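Local structure of pectate lyase 47 (Bacillus sp. TS-47, 1VBL) at residues D209-R215 with A307-F311; F248-V254 with Y279-T283; N299-N305 with N328-W334. The protein cleaves pectate by eliminative lysis, as a thermostable, calcium-binding, secreted pectate lyase of polysaccharide lyase family 1. All coordinates share one frame; numbering follows the deposited sequence.

Contact 1. Residues D209-R215 with A307-F311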
loop_
_atom_site.group_PDB
_atom_site.type_symbol
_atom_site.label_atom_id
_atom_site.label_comp_id
_atom_site.label_asym_id
_atom_site.label_seq_id
_atom_site.Cartn_x
_atom_site.Cartn_y
_atom_site.Cartn_z
ATOM N N ASP A 209 -3.231 6.209 -8.770
ATOM C CA ASP A 209 -3.208 7.631 -8.453
ATOM C C ASP A 209 -4.310 8.289 -9.287
ATOM O O ASP A 209 -4.633 9.462 -9.104
ATOM C CB ASP A 209 -1.834 8.245 -8.758
ATOM C CG ASP A 209 -0.797 7.894 -7.699
ATOM O OD1 ASP A 209 -1.169 7.235 -6.701
ATOM O OD2 ASP A 209 0.385 8.278 -7.853
ATOM N N GLY A 210 -4.885 7.503 -10.196
ATOM C CA GLY A 210 -5.980 7.964 -11.039
ATOM C C GLY A 210 -5.836 9.294 -11.754
ATOM O O GLY A 210 -4.886 9.504 -12.506
ATOM N N ASP A 211 -6.793 10.191 -11.520
ATOM C CA ASP A 211 -6.797 11.508 -12.151
ATOM C C ASP A 211 -5.726 12.461 -11.635
ATOM O O ASP A 211 -5.632 13.597 -12.106
ATOM C CB ASP A 211 -8.172 12.174 -11.999
ATOM C CG ASP A 211 -9.268 11.428 -12.735
ATOM O OD1 ASP A 211 -8.977 10.844 -13.797
ATOM O OD2 ASP A 211 -10.424 11.438 -12.263
ATOM N N HIS A 212 -4.917 12.014 -10.678
ATOM C CA HIS A 212 -3.873 12.875 -10.136
ATOM C C HIS A 212 -2.495 12.227 -10.101
ATOM O O HIS A 212 -1.909 12.055 -9.033
ATOM C CB HIS A 212 -4.258 13.343 -8.733
ATOM C CG HIS A 212 -5.576 14.044 -8.686
ATOM N ND1 HIS A 212 -5.807 15.230 -9.349
ATOM C CD2 HIS A 212 -6.752 13.696 -8.114
ATOM C CE1 HIS A 212 -7.070 15.581 -9.190
ATOM N NE2 HIS A 212 -7.665 14.666 -8.446
ATOM N N PRO A 213 -1.957 11.863 -11.276
ATOM C CA PRO A 213 -0.634 11.236 -11.335
ATOM C C PRO A 213 0.426 12.222 -10.848
ATOM O O PRO A 213 0.261 13.434 -11.006
ATOM C CB PRO A 213 -0.486 10.892 -12.813
ATOM C CG PRO A 213 -1.247 11.988 -13.483
ATOM C CD PRO A 213 -2.493 12.084 -12.631
ATOM N N ASP A 214 1.504 11.708 -10.260
ATOM C CA ASP A 214 2.564 12.566 -9.738
ATOM C C ASP A 214 3.055 13.572 -10.772
ATOM O O ASP A 214 3.448 14.684 -10.435
ATOM C CB ASP A 214 3.747 11.726 -9.249
ATOM C CG ASP A 214 3.416 10.921 -8.006
ATOM O OD1 ASP A 214 2.562 11.374 -7.217
ATOM O OD2 ASP A 214 4.023 9.847 -7.809
ATOM N N ARG A 215 3.017 13.166 -12.032
ATOM C CA ARG A 215 3.463 13.996 -13.145
ATOM C C ARG A 215 2.697 15.310 -13.240
ATOM O O ARG A 215 3.213 16.305 -13.750
ATOM C CB ARG A 215 3.310 13.211 -14.451
ATOM C CG ARG A 215 3.965 11.834 -14.406
ATOM C CD ARG A 215 3.333 10.932 -13.329
ATOM N NE ARG A 215 4.298 9.987 -12.769
ATOM C CZ ARG A 215 5.458 10.339 -12.218
ATOM N NH1 ARG A 215 5.808 11.617 -12.151
ATOM N NH2 ARG A 215 6.270 9.414 -11.734
ATOM N N ALA A 307 5.547 4.728 -19.375
ATOM C CA ALA A 307 4.695 5.068 -18.241
ATOM C C ALA A 307 5.151 6.349 -17.548
ATOM O O ALA A 307 6.341 6.667 -17.515
ATOM C CB ALA A 307 4.673 3.913 -17.239
ATOM N N ASP A 308 4.187 7.076 -16.995
ATOM C CA ASP A 308 4.460 8.317 -16.280
ATOM C C ASP A 308 5.340 8.018 -15.067
ATOM O O ASP A 308 6.138 8.853 -14.640
ATOM C CB ASP A 308 3.145 8.938 -15.809
ATOM C CG ASP A 308 2.292 9.448 -16.951
ATOM O OD1 ASP A 308 1.084 9.681 -16.723
ATOM O OD2 ASP A 308 2.825 9.628 -18.066
ATOM N N TYR A 309 5.179 6.819 -14.519
ATOM C CA TYR A 309 5.940 6.392 -13.353
ATOM C C TYR A 309 7.136 5.551 -13.765
ATOM O O TYR A 309 6.982 4.499 -14.383
ATOM C CB TYR A 309 5.032 5.585 -12.416
ATOM C CG TYR A 309 3.952 6.425 -11.775
ATOM C CD1 TYR A 309 4.158 7.031 -10.534
ATOM C CD2 TYR A 309 2.748 6.667 -12.436
ATOM C CE1 TYR A 309 3.190 7.861 -9.967
ATOM C CE2 TYR A 309 1.777 7.494 -11.882
ATOM C CZ TYR A 309 2.004 8.087 -10.648
ATOM O OH TYR A 309 1.045 8.907 -10.106
ATOM N N ASP A 310 8.330 6.021 -13.432
ATOM C CA ASP A 310 9.538 5.284 -13.764
ATOM C C ASP A 310 9.574 4.044 -12.886
ATOM O O ASP A 310 8.806 3.933 -11.932
ATOM C CB ASP A 310 10.777 6.140 -13.495
ATOM C CG ASP A 310 10.860 7.349 -14.410
ATOM O OD1 ASP A 310 10.839 7.158 -15.643
ATOM O OD2 ASP A 310 10.947 8.485 -13.898
ATOM N N PHE A 311 10.445 3.103 -13.223
ATOM C CA PHE A 311 10.580 1.892 -12.430
ATOM C C PHE A 311 11.931 1.938 -11.741
ATOM O O PHE A 311 12.945 2.227 -12.379
ATOM C CB PHE A 311 10.498 0.642 -13.308
ATOM C CG PHE A 311 10.897 -0.623 -12.594
ATOM C CD1 PHE A 311 12.176 -1.156 -12.751
ATOM C CD2 PHE A 311 10.006 -1.263 -11.744
ATOM C CE1 PHE A 311 12.558 -2.310 -12.069
ATOM C CE2 PHE A 311 10.379 -2.423 -11.053
ATOM C CZ PHE A 311 11.656 -2.946 -11.218
#
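Two polar contacts converge on the hydroxyl of Tyr309: OH donates to OD2 of Asp209, and the backbone N of Asp214 donates to the same OH. From Tyr309 OH to Asp209 OD2 the distance is 2.4 Å, very short and doubtful in its exact length. From Asp214 N to Tyr309 OH it is an ordinary 2.8 Å. Both segments are loops carried by the parallel beta-helix of this lyase family, and the phenol of one plugs into the other. The two carboxylates flanking it are each also hydrogen-bonded through OD1, Asp209 to His251 ND1 and Asp214 to His228 ND1. Bends of Arg215 at chi2 (62°) and chi3 (-149°) carry NE over one face of the Tyr309 ring, almost above its centre, with CZ in cation-pi contact 4.1 Å from the ring centroid. The guanidinium is tilted 58° from the ring rather than lying flat on it. The carbonyl O of Asp308 sits over one guanidinium face, 2.9 Å from NE of Arg215, but too badly angled for a hydrogen bond. Further out, CD of Arg215 makes a CH-pi contact with the ring, and Pro213 CB reaches Tyr309 CE2 at 4.2 Å.

Contact 2. Residues F248-V254 with Y279-T283; sequences FTNHDKV and YKNVT
The backbone N of Lys280 donates to O of Phe248 over 2.9 Å, almost straight at 169°. This bond joins adjacent coils of the right-handed parallel beta-helix, each of which runs along a strand, turns a sharp corner and sets off on another face. Thr249 adds a second grip: a chi1 of -170° turns OG1 away from the Thr249 N and onto the neighbouring coil, where the hydroxyl donates to O of Lys280 at 2.7 Å from above the carbonyl plane. Past the corner a bent hydrogen bond runs from N of Thr283 to O of His251, 3.1 Å long. At the corner itself Asn250 and Asn281 both adopt left-handed backbone conformations and point the same way, their amides nearly parallel. Such asparagines in register on successive coils are well known from pectate lyases; here a water spans them, donating to OD1 of Asn250 and accepting from ND2 of Asn281.

Inside the helix the rings of Phe248 and Tyr279 lie side by side, nearly parallel (13°) but displaced, so that only their margins meet, CD1 of Phe248 3.5 Å from CE2 of Tyr279. Beside them Val254 CG2 packs 3.6 Å from CB of Val282. Phe207 and Tyr301 continue the aromatic row on the outer sides of the pair. Replacing Tyr279 by an alanine is likely to open a gap between Phe248 and Tyr301 and leave Val254 CG1 without the ring edge beside it.

In the second shell, His251 is about 6 Å, side chain to side chain, from the calcium ligand Asp229. Ser304 N binds OD1 of Asn281, and Glu302 OE2 forms a salt bridge with NZ of Lys280.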
loop_
_atom_site.group_PDB
_atom_site.type_symbol
_atom_site.label_atom_id
_atom_site.label_comp_id
_atom_site.label_asym_id
_atom_site.label_seq_id
_atom_site.Cartn_x
_atom_site.Cartn_y
_atom_site.Cartn_z
ATOM N N PHE A 248 -2.306 -2.785 -8.585
ATOM C CA PHE A 248 -1.561 -1.634 -8.091
ATOM C C PHE A 248 -0.978 -1.017 -9.353
ATOM O O PHE A 248 -0.125 -1.614 -10.006
ATOM C CB PHE A 248 -0.426 -2.056 -7.154
ATOM C CG PHE A 248 -0.890 -2.765 -5.920
ATOM C CD1 PHE A 248 -0.978 -4.153 -5.892
ATOM C CD2 PHE A 248 -1.251 -2.044 -4.785
ATOM C CE1 PHE A 248 -1.422 -4.819 -4.745
ATOM C CE2 PHE A 248 -1.695 -2.698 -3.636
ATOM C CZ PHE A 248 -1.782 -4.087 -3.616
ATOM N N THR A 249 -1.442 0.175 -9.707
ATOM C CA THR A 249 -0.962 0.807 -10.919
ATOM C C THR A 249 -0.837 2.317 -10.770
ATOM O O THR A 249 -1.443 2.918 -9.873
ATOM C CB THR A 249 -1.920 0.476 -12.101
ATOM O OG1 THR A 249 -1.340 0.903 -13.338
ATOM C CG2 THR A 249 -3.260 1.174 -11.907
ATOM N N ASN A 250 -0.035 2.913 -11.649
ATOM C CA ASN A 250 0.186 4.359 -11.675
ATOM C C ASN A 250 0.368 4.936 -10.279
ATOM O O ASN A 250 -0.447 5.732 -9.801
ATOM C CB ASN A 250 -0.984 5.053 -12.378
ATOM C CG ASN A 250 -1.197 4.542 -13.793
ATOM O OD1 ASN A 250 -0.246 4.170 -14.479
ATOM N ND2 ASN A 250 -2.446 4.537 -14.240
ATOM N N HIS A 251 1.459 4.538 -9.639
ATOM C CA HIS A 251 1.766 4.979 -8.289
ATOM C C HIS A 251 3.254 4.774 -8.052
ATOM O O HIS A 251 3.868 3.886 -8.639
ATOM C CB HIS A 251 0.961 4.153 -7.284
ATOM C CG HIS A 251 1.113 4.603 -5.863
ATOM N ND1 HIS A 251 0.449 5.698 -5.354
ATOM C CD2 HIS A 251 1.846 4.098 -4.842
ATOM C CE1 HIS A 251 0.764 5.848 -4.077
ATOM N NE2 HIS A 251 1.610 4.891 -3.743
ATOM N N ASP A 252 3.824 5.585 -7.170
ATOM C CA ASP A 252 5.243 5.504 -6.862
ATOM C C ASP A 252 5.578 4.418 -5.828
ATOM O O ASP A 252 5.998 3.314 -6.191
ATOM C CB ASP A 252 5.731 6.880 -6.384
ATOM C CG ASP A 252 7.192 6.883 -6.001
ATOM O OD1 ASP A 252 7.895 5.906 -6.326
ATOM O OD2 ASP A 252 7.641 7.871 -5.378
ATOM N N LYS A 253 5.385 4.737 -4.550
ATOM C CA LYS A 253 5.683 3.818 -3.449
ATOM C C LYS A 253 4.452 2.981 -3.104
ATOM O O LYS A 253 3.550 3.444 -2.411
ATOM C CB LYS A 253 6.127 4.617 -2.223
ATOM C CG LYS A 253 7.336 5.515 -2.478
ATOM C CD LYS A 253 7.744 6.245 -1.209
ATOM C CE LYS A 253 9.014 7.062 -1.406
ATOM N NZ LYS A 253 8.814 8.252 -2.283
ATOM N N VAL A 254 4.437 1.738 -3.570
ATOM C CA VAL A 254 3.289 0.869 -3.367
ATOM C C VAL A 254 3.074 0.260 -1.984
ATOM O O VAL A 254 2.149 0.654 -1.269
ATOM C CB VAL A 254 3.288 -0.277 -4.410
ATOM C CG1 VAL A 254 2.061 -1.159 -4.221
ATOM C CG2 VAL A 254 3.304 0.309 -5.816
ATOM N N TYR A 279 0.836 -5.709 -10.638
ATOM C CA TYR A 279 1.591 -4.470 -10.469
ATOM C C TYR A 279 1.868 -3.957 -11.875
ATOM O O TYR A 279 2.580 -4.599 -12.649
ATOM C CB TYR A 279 2.916 -4.716 -9.737
ATOM C CG TYR A 279 2.743 -5.231 -8.328
ATOM C CD1 TYR A 279 2.627 -6.597 -8.077
ATOM C CD2 TYR A 279 2.670 -4.351 -7.246
ATOM C CE1 TYR A 279 2.443 -7.078 -6.789
ATOM C CE2 TYR A 279 2.480 -4.823 -5.947
ATOM C CZ TYR A 279 2.369 -6.189 -5.729
ATOM O OH TYR A 279 2.197 -6.677 -4.455
ATOM N N LYS A 280 1.300 -2.803 -12.202
ATOM C CA LYS A 280 1.462 -2.236 -13.532
ATOM C C LYS A 280 1.889 -0.778 -13.513
ATOM O O LYS A 280 1.178 0.095 -13.009
ATOM C CB LYS A 280 0.154 -2.377 -14.318
ATOM C CG LYS A 280 0.206 -1.808 -15.736
ATOM C CD LYS A 280 -1.087 -2.106 -16.485
ATOM C CE LYS A 280 -1.086 -1.494 -17.880
ATOM N NZ LYS A 280 0.042 -1.983 -18.720
ATOM N N ASN A 281 3.064 -0.528 -14.073
ATOM C CA ASN A 281 3.598 0.814 -14.149
ATOM C C ASN A 281 3.635 1.525 -12.799
ATOM O O ASN A 281 3.063 2.609 -12.628
ATOM C CB ASN A 281 2.801 1.624 -15.181
ATOM C CG ASN A 281 2.900 1.026 -16.578
ATOM O OD1 ASN A 281 3.928 0.455 -16.935
ATOM N ND2 ASN A 281 1.842 1.161 -17.371
ATOM N N VAL A 282 4.298 0.884 -11.839
ATOM C CA VAL A 282 4.489 1.458 -10.514
ATOM C C VAL A 282 6.005 1.610 -10.367
ATOM O O VAL A 282 6.768 1.069 -11.171
ATOM C CB VAL A 282 3.892 0.572 -9.394
ATOM C CG1 VAL A 282 2.367 0.668 -9.432
ATOM C CG2 VAL A 282 4.334 -0.880 -9.567
ATOM N N THR A 283 6.452 2.329 -9.347
ATOM C CA THR A 283 7.877 2.592 -9.207
ATOM C C THR A 283 8.720 1.743 -8.263
ATOM O O THR A 283 9.767 1.232 -8.663
ATOM C CB THR A 283 8.094 4.076 -8.832
ATOM O OG1 THR A 283 7.479 4.906 -9.826
ATOM C CG2 THR A 283 9.578 4.405 -8.745
HETATM O O HOH W 1 -0.510 2.716 -16.729
#

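Contact 3. Residues N299-N305 with N328-W334; sequences NYYEFSN and NYFSFDW
Asn328 lays its CB at the edge of the Tyr301 ring, and the next residue begins the regular pairing of strands 300-303 and 329-332, which run parallel as successive coils of the beta-helix, axes 4.7 Å apart. Tyr329 takes O of Asn299 with its N and gives its own O to N of Tyr301. Its ring leans obliquely against that of Tyr300, CD2 of Tyr329 lying 3.7 Å from CE1 of Tyr300, while its hydroxyl bonds to Asp360. Phe330 points to the other side of the sheet and forms an offset stack with Tyr301: centroids 4.3 Å apart, planes 8° apart, each ring covering the other's rim. Ser331 alternates back, its N bonded to O of Tyr301 and its O to N of Phe303; its CB merely packs by the hydroxyl of Tyr300, which donates to Glu302 OE1. Phe332 lies alongside Phe303, the two rings slid apart with centroids 5.0 Å from each other. Asp333 then closes the strand pair like a fork. The carboxylate, swung between its own N and carbonyl carbon (chi1 65°), accepts Ser304 OG at OD1 over 2.6 Å and Asn305 N at OD2, on the syn lone pair, over 2.9 Å. Trp334 finishes the segment, its indole sandwiched between CB of Asn305, 3.5 Å above one face, and Phe332 on the opposite face. Thus the face of Phe330 and Phe332 is lined with phenyl and phenol rings, that of Tyr329 and Ser331 mixes tyrosines with polar groups, and where pairing ends a carboxylate takes up the Ser304 hydroxyl and the backbone N-H of Asn305.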
loop_
_atom_site.group_PDB
_atom_site.type_symbol
_atom_site.label_atom_id
_atom_site.label_comp_id
_atom_site.label_asym_id
_atom_site.label_seq_id
_atom_site.Cartn_x
_atom_site.Cartn_y
_atom_site.Cartn_z
ATOM N N ASN A 299 2.512 -13.357 -8.634
ATOM C CA ASN A 299 2.207 -11.958 -8.894
ATOM C C ASN A 299 2.705 -11.638 -10.292
ATOM O O ASN A 299 3.662 -12.249 -10.768
ATOM C CB ASN A 299 2.894 -11.054 -7.874
ATOM C CG ASN A 299 2.342 -11.240 -6.478
ATOM O OD1 ASN A 299 1.202 -10.857 -6.190
ATOM N ND2 ASN A 299 3.139 -11.847 -5.607
ATOM N N TYR A 300 2.039 -10.696 -10.950
ATOM C CA TYR A 300 2.416 -10.283 -12.292
ATOM C C TYR A 300 2.846 -8.816 -12.240
ATOM O O TYR A 300 2.080 -7.956 -11.797
ATOM C CB TYR A 300 1.232 -10.465 -13.247
ATOM C CG TYR A 300 1.505 -9.990 -14.661
ATOM C CD1 TYR A 300 2.646 -10.403 -15.349
ATOM C CD2 TYR A 300 0.620 -9.128 -15.311
ATOM C CE1 TYR A 300 2.904 -9.970 -16.653
ATOM C CE2 TYR A 300 0.867 -8.684 -16.613
ATOM C CZ TYR A 300 2.008 -9.107 -17.276
ATOM O OH TYR A 300 2.266 -8.657 -18.549
ATOM N N TYR A 301 4.079 -8.549 -12.665
ATOM C CA TYR A 301 4.640 -7.197 -12.663
ATOM C C TYR A 301 4.842 -6.802 -14.120
ATOM O O TYR A 301 5.532 -7.494 -14.867
ATOM C CB TYR A 301 5.985 -7.169 -11.925
ATOM C CG TYR A 301 5.949 -7.756 -10.530
ATOM C CD1 TYR A 301 5.932 -9.137 -10.334
ATOM C CD2 TYR A 301 5.929 -6.931 -9.403
ATOM C CE1 TYR A 301 5.894 -9.684 -9.053
ATOM C CE2 TYR A 301 5.890 -7.472 -8.112
ATOM C CZ TYR A 301 5.871 -8.848 -7.950
ATOM O OH TYR A 301 5.808 -9.398 -6.689
ATOM N N GLU A 302 4.250 -5.679 -14.515
ATOM C CA GLU A 302 4.314 -5.234 -15.900
ATOM C C GLU A 302 4.718 -3.772 -15.978
ATOM O O GLU A 302 4.067 -2.909 -15.390
ATOM C CB GLU A 302 2.937 -5.461 -16.530
ATOM C CG GLU A 302 2.762 -5.012 -17.959
ATOM C CD GLU A 302 1.350 -5.283 -18.440
ATOM O OE1 GLU A 302 1.067 -6.415 -18.887
ATOM O OE2 GLU A 302 0.513 -4.366 -18.350
ATOM N N PHE A 303 5.792 -3.494 -16.714
ATOM C CA PHE A 303 6.282 -2.127 -16.819
ATOM C C PHE A 303 6.589 -1.677 -18.240
ATOM O O PHE A 303 7.121 -2.437 -19.048
ATOM C CB PHE A 303 7.542 -1.959 -15.963
ATOM C CG PHE A 303 7.413 -2.523 -14.572
ATOM C CD1 PHE A 303 7.741 -3.851 -14.314
ATOM C CD2 PHE A 303 6.951 -1.729 -13.522
ATOM C CE1 PHE A 303 7.615 -4.386 -13.031
ATOM C CE2 PHE A 303 6.821 -2.252 -12.238
ATOM C CZ PHE A 303 7.155 -3.586 -11.990
ATOM N N SER A 304 6.248 -0.426 -18.525
ATOM C CA SER A 304 6.503 0.178 -19.826
ATOM C C SER A 304 7.338 1.430 -19.593
ATOM O O SER A 304 7.025 2.234 -18.715
ATOM C CB SER A 304 5.193 0.565 -20.511
ATOM O OG SER A 304 5.453 1.348 -21.666
ATOM N N ASN A 305 8.399 1.595 -20.373
ATOM C CA ASN A 305 9.252 2.765 -20.227
ATOM C C ASN A 305 8.540 4.035 -20.689
ATOM O O ASN A 305 9.099 5.128 -20.629
ATOM C CB ASN A 305 10.572 2.570 -20.989
ATOM C CG ASN A 305 10.374 2.330 -22.479
ATOM O OD1 ASN A 305 11.338 2.064 -23.202
ATOM N ND2 ASN A 305 9.142 2.425 -22.945
ATOM N N ASN A 328 6.654 -15.831 -9.818
ATOM C CA ASN A 328 6.199 -14.488 -10.134
ATOM C C ASN A 328 6.659 -14.226 -11.559
ATOM O O ASN A 328 7.705 -14.719 -11.980
ATOM C CB ASN A 328 6.804 -13.465 -9.172
ATOM C CG ASN A 328 6.393 -13.716 -7.741
ATOM O OD1 ASN A 328 7.137 -14.322 -6.966
ATOM N ND2 ASN A 328 5.196 -13.274 -7.387
ATOM N N TYR A 329 5.873 -13.450 -12.293
ATOM C CA TYR A 329 6.160 -13.154 -13.692
ATOM C C TYR A 329 6.393 -11.664 -13.920
ATOM O O TYR A 329 5.543 -10.842 -13.580
ATOM C CB TYR A 329 4.974 -13.627 -14.536
ATOM C CG TYR A 329 5.230 -13.750 -16.021
ATOM C CD1 TYR A 329 5.135 -14.985 -16.653
ATOM C CD2 TYR A 329 5.523 -12.629 -16.802
ATOM C CE1 TYR A 329 5.319 -15.111 -18.027
ATOM C CE2 TYR A 329 5.711 -12.743 -18.186
ATOM C CZ TYR A 329 5.604 -13.992 -18.787
ATOM O OH TYR A 329 5.781 -14.127 -20.145
ATOM N N PHE A 330 7.540 -11.323 -14.508
ATOM C CA PHE A 330 7.873 -9.926 -14.791
ATOM C C PHE A 330 7.910 -9.659 -16.292
ATOM O O PHE A 330 8.481 -10.438 -17.055
ATOM C CB PHE A 330 9.251 -9.548 -14.228
ATOM C CG PHE A 330 9.322 -9.528 -12.729
ATOM C CD1 PHE A 330 9.465 -10.710 -12.010
ATOM C CD2 PHE A 330 9.276 -8.318 -12.040
ATOM C CE1 PHE A 330 9.565 -10.689 -10.625
ATOM C CE2 PHE A 330 9.374 -8.281 -10.654
ATOM C CZ PHE A 330 9.520 -9.470 -9.942
ATOM N N SER A 331 7.315 -8.545 -16.699
ATOM C CA SER A 331 7.294 -8.152 -18.102
ATOM C C SER A 331 7.752 -6.701 -18.219
ATOM O O SER A 331 7.230 -5.828 -17.532
ATOM C CB SER A 331 5.880 -8.290 -18.670
ATOM O OG SER A 331 5.840 -7.908 -20.032
ATOM N N PHE A 332 8.735 -6.458 -19.080
ATOM C CA PHE A 332 9.266 -5.113 -19.312
ATOM C C PHE A 332 9.284 -4.899 -20.825
ATOM O O PHE A 332 9.548 -5.837 -21.572
ATOM C CB PHE A 332 10.702 -5.005 -18.784
ATOM C CG PHE A 332 10.815 -5.071 -17.283
ATOM C CD1 PHE A 332 10.798 -3.907 -16.519
ATOM C CD2 PHE A 332 10.969 -6.296 -16.637
ATOM C CE1 PHE A 332 10.937 -3.961 -15.129
ATOM C CE2 PHE A 332 11.108 -6.362 -15.250
ATOM C CZ PHE A 332 11.093 -5.193 -14.494
ATOM N N ASP A 333 9.009 -3.682 -21.287
ATOM C CA ASP A 333 9.030 -3.453 -22.725
ATOM C C ASP A 333 10.347 -2.846 -23.194
ATOM O O ASP A 333 10.443 -2.295 -24.294
ATOM C CB ASP A 333 7.831 -2.609 -23.180
ATOM C CG ASP A 333 7.844 -1.200 -22.629
ATOM O OD1 ASP A 333 6.867 -0.473 -22.906
ATOM O OD2 ASP A 333 8.805 -0.812 -21.933
ATOM N N TRP A 334 11.364 -2.965 -22.342
ATOM C CA TRP A 334 12.707 -2.496 -22.655
ATOM C C TRP A 334 13.683 -3.497 -22.032
ATOM O O TRP A 334 13.318 -4.240 -21.116
ATOM C CB TRP A 334 12.929 -1.071 -22.129
ATOM C CG TRP A 334 13.236 -0.928 -20.661
ATOM C CD1 TRP A 334 14.472 -0.852 -20.089
ATOM C CD2 TRP A 334 12.289 -0.770 -19.596
ATOM N NE1 TRP A 334 14.356 -0.645 -18.732
ATOM C CE2 TRP A 334 13.027 -0.591 -18.404
ATOM C CE3 TRP A 334 10.889 -0.757 -19.533
ATOM C CZ2 TRP A 334 12.412 -0.400 -17.159
ATOM C CZ3 TRP A 334 10.275 -0.566 -18.292
ATOM C CH2 TRP A 334 11.041 -0.390 -17.123
HETATM O O HOH W 2 5.574 -4.717 -20.507
#

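From the N terminus, the loop 209-215 after strand 200-208 comes first and waits longest for its partner. Contact 2 opens at 248-254 and closes one coil later at 279-283, wholly within the loop of contact 1. Contact 3 opens at 299-305; contact 1 then closes at 307-311, before 328-334 completes contact 3, so contacts 1 and 3 cross while 2 and 3 follow in series. Contact 1 bridges the two coils paired in contact 2, and contact 3 carries the stack one coil further. Asp310 O meets Thr283 OG1, and Phe311 packs against Phe303 and Phe332, tying surface loops to the aromatic interior.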